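Long-range contact in oxidoreductase (Corynebacterium diphtheriae, PDB 3K1Y), which is probably an FMN-dependent oxidoreductase of the NADPH-dependent FMN reductase family, with a flavodoxin-like fold: residues Arg12-Gly20 / Leu83-Pro94. Sequence-based numbering, arbitrary orientation.
Sequences RTLAVISAG and LSASDGLVVATP
Ile17 N donates to Val90 O at 2.6 Å, while Ala15 O accepts from Val90 N, so both backbone groups of Val90 are bonded. The same pattern continues through Ala92, whose N reaches Ile17 O and whose O accepts from Ala19 N. The strand axes are 10° apart, and Ala15 to Ser18 pair in parallel register with Leu89 to Ala92. On one face, Val16 and Val90 lie side by side, with Val16 CG2 3.8 Å from Val90 CB; Leu14 CD1 reaches over the Gly88 backbone and meets Val90 CG2 at 4.0 Å. On the other face, Ala15 CB touches both Leu83 CD1 (3.8 Å) and Leu89 CD1, and Ile17 CG1 touches Leu89 CD1 at 4.0 Å. At the end near Thr13, the Asp87 side chain joins in: its CG is anti to the carbonyl carbon (chi1 -56°), which brings OD2 within 3.1 Å of Thr13 N. That bond is nearly straight (165°), but the donor approaches from above the carboxylate plane. Thr13 OG1 accepts from Asp87 N. Arg12 packs CB and CD against Asp87 OD2 but forms its salt bridge with Glu47, and its NH1 bonds to Glu189 O. In the five-stranded parallel sheet, strand 49-55 pairs with the far edge of 12-18; helix 26-44 packs against the Leu14, Ser18 and Ala92 face, and helix 102-110 against Ile17 and Val91.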
ATOM      1  N   ARG A  12      23.671 -16.315  19.913  1.00 17.67           N
ATOM      2  CA  ARG A  12      22.659 -15.387  19.474  1.00 17.18           C
ATOM      3  C   ARG A  12      21.322 -16.106  19.435  1.00 14.78           C
ATOM      4  O   ARG A  12      21.264 -17.331  19.295  1.00 13.50           O
ATOM      5  CB  ARG A  12      23.033 -14.859  18.092  1.00 18.37           C
ATOM      6  CG  ARG A  12      24.441 -14.280  18.009  1.00 23.88           C
ATOM      7  CD  ARG A  12      24.569 -12.949  18.745  1.00 28.79           C
ATOM      8  NE  ARG A  12      25.922 -12.408  18.605  1.00 34.66           N
ATOM      9  CZ  ARG A  12      26.302 -11.188  18.986  1.00 37.72           C
ATOM     10  NH1 ARG A  12      25.430 -10.350  19.541  1.00 36.54           N
ATOM     11  NH2 ARG A  12      27.562 -10.801  18.814  1.00 39.02           N
ATOM     12  N   THR A  13      20.251 -15.336  19.570  1.00 17.88           N
ATOM     13  CA  THR A  13      18.900 -15.875  19.553  1.00 15.95           C
ATOM     14  C   THR A  13      18.158 -15.390  18.314  1.00 14.86           C
ATOM     15  O   THR A  13      18.436 -14.305  17.798  1.00 15.29           O
ATOM     16  CB  THR A  13      18.121 -15.418  20.796  1.00 16.06           C
ATOM     17  OG1 THR A  13      18.231 -13.993  20.920  1.00 18.28           O
ATOM     18  CG2 THR A  13      18.673 -16.093  22.058  1.00 16.54           C
ATOM     19  N   LEU A  14      17.224 -16.211  17.838  1.00 16.40           N
ATOM     20  CA  LEU A  14      16.396 -15.883  16.681  1.00 15.64           C
ATOM     21  C   LEU A  14      14.959 -16.282  16.996  1.00 14.75           C
ATOM     22  O   LEU A  14      14.708 -17.393  17.466  1.00 14.67           O
ATOM     23  CB  LEU A  14      16.864 -16.634  15.428  1.00 15.83           C
ATOM     24  CG  LEU A  14      15.992 -16.442  14.174  1.00 14.92           C
ATOM     25  CD1 LEU A  14      15.982 -14.971  13.774  1.00 10.53           C
ATOM     26  CD2 LEU A  14      16.519 -17.305  13.019  1.00 15.75           C
ATOM     27  N   ALA A  15      14.020 -15.374  16.765  1.00 12.14           N
ATOM     28  CA  ALA A  15      12.613 -15.682  17.004  1.00 10.79           C
ATOM     29  C   ALA A  15      11.959 -15.837  15.626  1.00 10.00           C
ATOM     30  O   ALA A  15      12.282 -15.103  14.692  1.00  9.93           O
ATOM     31  CB  ALA A  15      11.955 -14.556  17.799  1.00 10.09           C
ATOM     32  N   VAL A  16      11.063 -16.805  15.486  1.00 12.50           N
ATOM     33  CA  VAL A  16      10.409 -17.031  14.202  1.00 11.04           C
ATOM     34  C   VAL A  16       8.913 -17.175  14.402  1.00 12.27           C
ATOM     35  O   VAL A  16       8.469 -18.094  15.088  1.00 12.22           O
ATOM     36  CB  VAL A  16      10.951 -18.323  13.517  1.00 11.28           C
ATOM     37  CG1 VAL A  16      10.184 -18.606  12.218  1.00  8.76           C
ATOM     38  CG2 VAL A  16      12.445 -18.182  13.243  1.00  8.98           C
ATOM     39  N   ILE A  17       8.139 -16.264  13.820  1.00 27.21           N
ATOM     40  CA  ILE A  17       6.686 -16.326  13.932  1.00 27.51           C
ATOM     41  C   ILE A  17       6.153 -16.947  12.651  1.00 27.70           C
ATOM     42  O   ILE A  17       6.507 -16.519  11.554  1.00 28.18           O
ATOM     43  CB  ILE A  17       6.041 -14.926  14.080  1.00 26.95           C
ATOM     44  CG1 ILE A  17       6.678 -14.144  15.235  1.00 26.52           C
ATOM     45  CG2 ILE A  17       4.548 -15.079  14.333  1.00 28.10           C
ATOM     46  CD1 ILE A  17       6.564 -14.811  16.583  1.00 31.39           C
ATOM     47  N   SER A  18       5.299 -17.954  12.787  1.00 24.07           N
ATOM     48  CA  SER A  18       4.728 -18.616  11.623  1.00 24.10           C
ATOM     49  C   SER A  18       3.223 -18.722  11.828  1.00 23.27           C
ATOM     50  O   SER A  18       2.766 -19.351  12.783  1.00 23.95           O
ATOM     51  CB  SER A  18       5.356 -20.002  11.458  1.00 25.42           C
ATOM     52  OG  SER A  18       5.029 -20.552  10.202  1.00 29.75           O
ATOM     53  N   ALA A  19       2.459 -18.121  10.918  1.00 13.71           N
ATOM     54  CA  ALA A  19       0.994 -18.089  11.025  1.00 13.58           C
ATOM     55  C   ALA A  19       0.204 -19.082  10.165  1.00 14.10           C
ATOM     56  O   ALA A  19      -0.982 -18.876   9.905  1.00 14.42           O
ATOM     57  CB  ALA A  19       0.498 -16.649  10.753  1.00 11.56           C
ATOM     58  N   GLY A  20       0.848 -20.156   9.729  1.00 20.83           N
ATOM     59  CA  GLY A  20       0.151 -21.136   8.913  1.00 22.22           C
ATOM     60  C   GLY A  20      -0.859 -21.951   9.704  1.00 24.22           C
ATOM     61  O   GLY A  20      -0.681 -22.186  10.902  1.00 24.71           O
ATOM     62  N   LEU A  83      10.839 -12.735  22.660  1.00 18.64           N
ATOM     63  CA  LEU A  83      10.783 -12.050  21.377  1.00 17.54           C
ATOM     64  C   LEU A  83      11.531 -10.724  21.471  1.00 17.80           C
ATOM     65  O   LEU A  83      12.469 -10.493  20.716  1.00 18.59           O
ATOM     66  CB  LEU A  83       9.326 -11.823  20.959  1.00 16.99           C
ATOM     67  CG  LEU A  83       9.012 -11.013  19.695  1.00 15.89           C
ATOM     68  CD1 LEU A  83       9.618 -11.650  18.451  1.00 11.39           C
ATOM     69  CD2 LEU A  83       7.493 -10.925  19.556  1.00 16.16           C
ATOM     70  N   SER A  84      11.142  -9.870  22.411  1.00 19.23           N
ATOM     71  CA  SER A  84      11.804  -8.581  22.576  1.00 19.66           C
ATOM     72  C   SER A  84      13.286  -8.731  22.896  1.00 20.34           C
ATOM     73  O   SER A  84      14.100  -7.907  22.482  1.00 20.83           O
ATOM     74  CB  SER A  84      11.128  -7.761  23.678  1.00 20.50           C
ATOM     75  OG  SER A  84       9.801  -7.397  23.325  1.00 20.03           O
ATOM     76  N   ALA A  85      13.642  -9.785  23.624  1.00 18.07           N
ATOM     77  CA  ALA A  85      15.033 -10.020  23.990  1.00 17.32           C
ATOM     78  C   ALA A  85      15.850 -10.650  22.858  1.00 16.34           C
ATOM     79  O   ALA A  85      17.080 -10.746  22.944  1.00 17.01           O
ATOM     80  CB  ALA A  85      15.099 -10.896  25.232  1.00 17.82           C
ATOM     81  N   SER A  86      15.173 -11.062  21.788  1.00 14.31           N
ATOM     82  CA  SER A  86      15.855 -11.692  20.663  1.00 15.01           C
ATOM     83  C   SER A  86      16.733 -10.732  19.877  1.00 15.59           C
ATOM     84  O   SER A  86      16.518  -9.525  19.905  1.00 15.47           O
ATOM     85  CB  SER A  86      14.834 -12.327  19.727  1.00 13.36           C
ATOM     86  OG  SER A  86      14.087 -13.304  20.421  1.00 16.37           O
ATOM     87  N   ASP A  87      17.720 -11.280  19.172  1.00 18.65           N
ATOM     88  CA  ASP A  87      18.632 -10.475  18.367  1.00 20.08           C
ATOM     89  C   ASP A  87      18.103 -10.363  16.941  1.00 18.82           C
ATOM     90  O   ASP A  87      18.376  -9.388  16.233  1.00 19.86           O
ATOM     91  CB  ASP A  87      20.031 -11.112  18.323  1.00 21.72           C
ATOM     92  CG  ASP A  87      20.622 -11.333  19.697  1.00 27.46           C
ATOM     93  OD1 ASP A  87      20.544 -10.419  20.550  1.00 33.06           O
ATOM     94  OD2 ASP A  87      21.180 -12.428  19.921  1.00 32.70           O
ATOM     95  N   GLY A  88      17.359 -11.381  16.523  1.00 20.41           N
ATOM     96  CA  GLY A  88      16.810 -11.393  15.184  1.00 18.30           C
ATOM     97  C   GLY A  88      15.396 -11.912  15.204  1.00 16.70           C
ATOM     98  O   GLY A  88      14.945 -12.469  16.204  1.00 17.28           O
ATOM     99  N   LEU A  89      14.684 -11.735  14.101  1.00 14.13           N
ATOM    100  CA  LEU A  89      13.313 -12.202  14.039  1.00 13.21           C
ATOM    101  C   LEU A  89      12.912 -12.520  12.622  1.00 12.14           C
ATOM    102  O   LEU A  89      13.358 -11.868  11.682  1.00 13.33           O
ATOM    103  CB  LEU A  89      12.366 -11.136  14.595  1.00 12.50           C
ATOM    104  CG  LEU A  89      10.896 -11.290  14.200  1.00 12.26           C
ATOM    105  CD1 LEU A  89      10.287 -12.401  15.026  1.00  8.24           C
ATOM    106  CD2 LEU A  89      10.148  -9.971  14.411  1.00 12.95           C
ATOM    107  N   VAL A  90      12.060 -13.526  12.484  1.00 10.25           N
ATOM    108  CA  VAL A  90      11.545 -13.942  11.192  1.00  9.12           C
ATOM    109  C   VAL A  90      10.035 -14.101  11.341  1.00  8.73           C
ATOM    110  O   VAL A  90       9.561 -14.708  12.305  1.00  9.16           O
ATOM    111  CB  VAL A  90      12.149 -15.288  10.753  1.00 10.11           C
ATOM    112  CG1 VAL A  90      11.460 -15.783   9.478  1.00  6.50           C
ATOM    113  CG2 VAL A  90      13.637 -15.119  10.526  1.00  9.03           C
ATOM    114  N   VAL A  91       9.288 -13.536  10.398  1.00 13.03           N
ATOM    115  CA  VAL A  91       7.836 -13.616  10.415  1.00 12.11           C
ATOM    116  C   VAL A  91       7.361 -14.153   9.075  1.00 12.73           C
ATOM    117  O   VAL A  91       7.773 -13.671   8.018  1.00 13.96           O
ATOM    118  CB  VAL A  91       7.167 -12.227  10.683  1.00 12.02           C
ATOM    119  CG1 VAL A  91       7.534 -11.734  12.071  1.00 12.58           C
ATOM    120  CG2 VAL A  91       7.591 -11.202   9.618  1.00 11.59           C
ATOM    121  N   ALA A  92       6.508 -15.166   9.125  1.00 18.20           N
ATOM    122  CA  ALA A  92       5.996 -15.779   7.910  1.00 19.26           C
ATOM    123  C   ALA A  92       4.490 -15.862   8.014  1.00 19.00           C
ATOM    124  O   ALA A  92       3.951 -16.214   9.062  1.00 19.04           O
ATOM    125  CB  ALA A  92       6.582 -17.171   7.733  1.00 20.07           C
ATOM    126  N   THR A  93       3.812 -15.534   6.923  1.00 16.95           N
ATOM    127  CA  THR A  93       2.365 -15.576   6.924  1.00 16.39           C
ATOM    128  C   THR A  93       1.781 -16.076   5.620  1.00 15.40           C
ATOM    129  O   THR A  93       2.305 -15.802   4.543  1.00 15.20           O
ATOM    130  CB  THR A  93       1.748 -14.169   7.173  1.00 15.88           C
ATOM    131  OG1 THR A  93       0.319 -14.273   7.229  1.00 17.54           O
ATOM    132  CG2 THR A  93       2.105 -13.214   6.026  1.00 14.35           C
ATOM    133  N   PRO A  94       0.718 -16.877   5.711  1.00 10.77           N
ATOM    134  CA  PRO A  94       0.101 -17.349   4.475  1.00 11.30           C
ATOM    135  C   PRO A  94      -0.633 -16.089   3.994  1.00 10.71           C
ATOM    136  O   PRO A  94      -0.657 -15.077   4.698  1.00 11.35           O
ATOM    137  CB  PRO A  94      -0.853 -18.447   4.954  1.00 10.72           C
ATOM    138  CG  PRO A  94      -1.126 -18.077   6.381  1.00 12.97           C
ATOM    139  CD  PRO A  94       0.211 -17.622   6.875  1.00 11.07           C
TER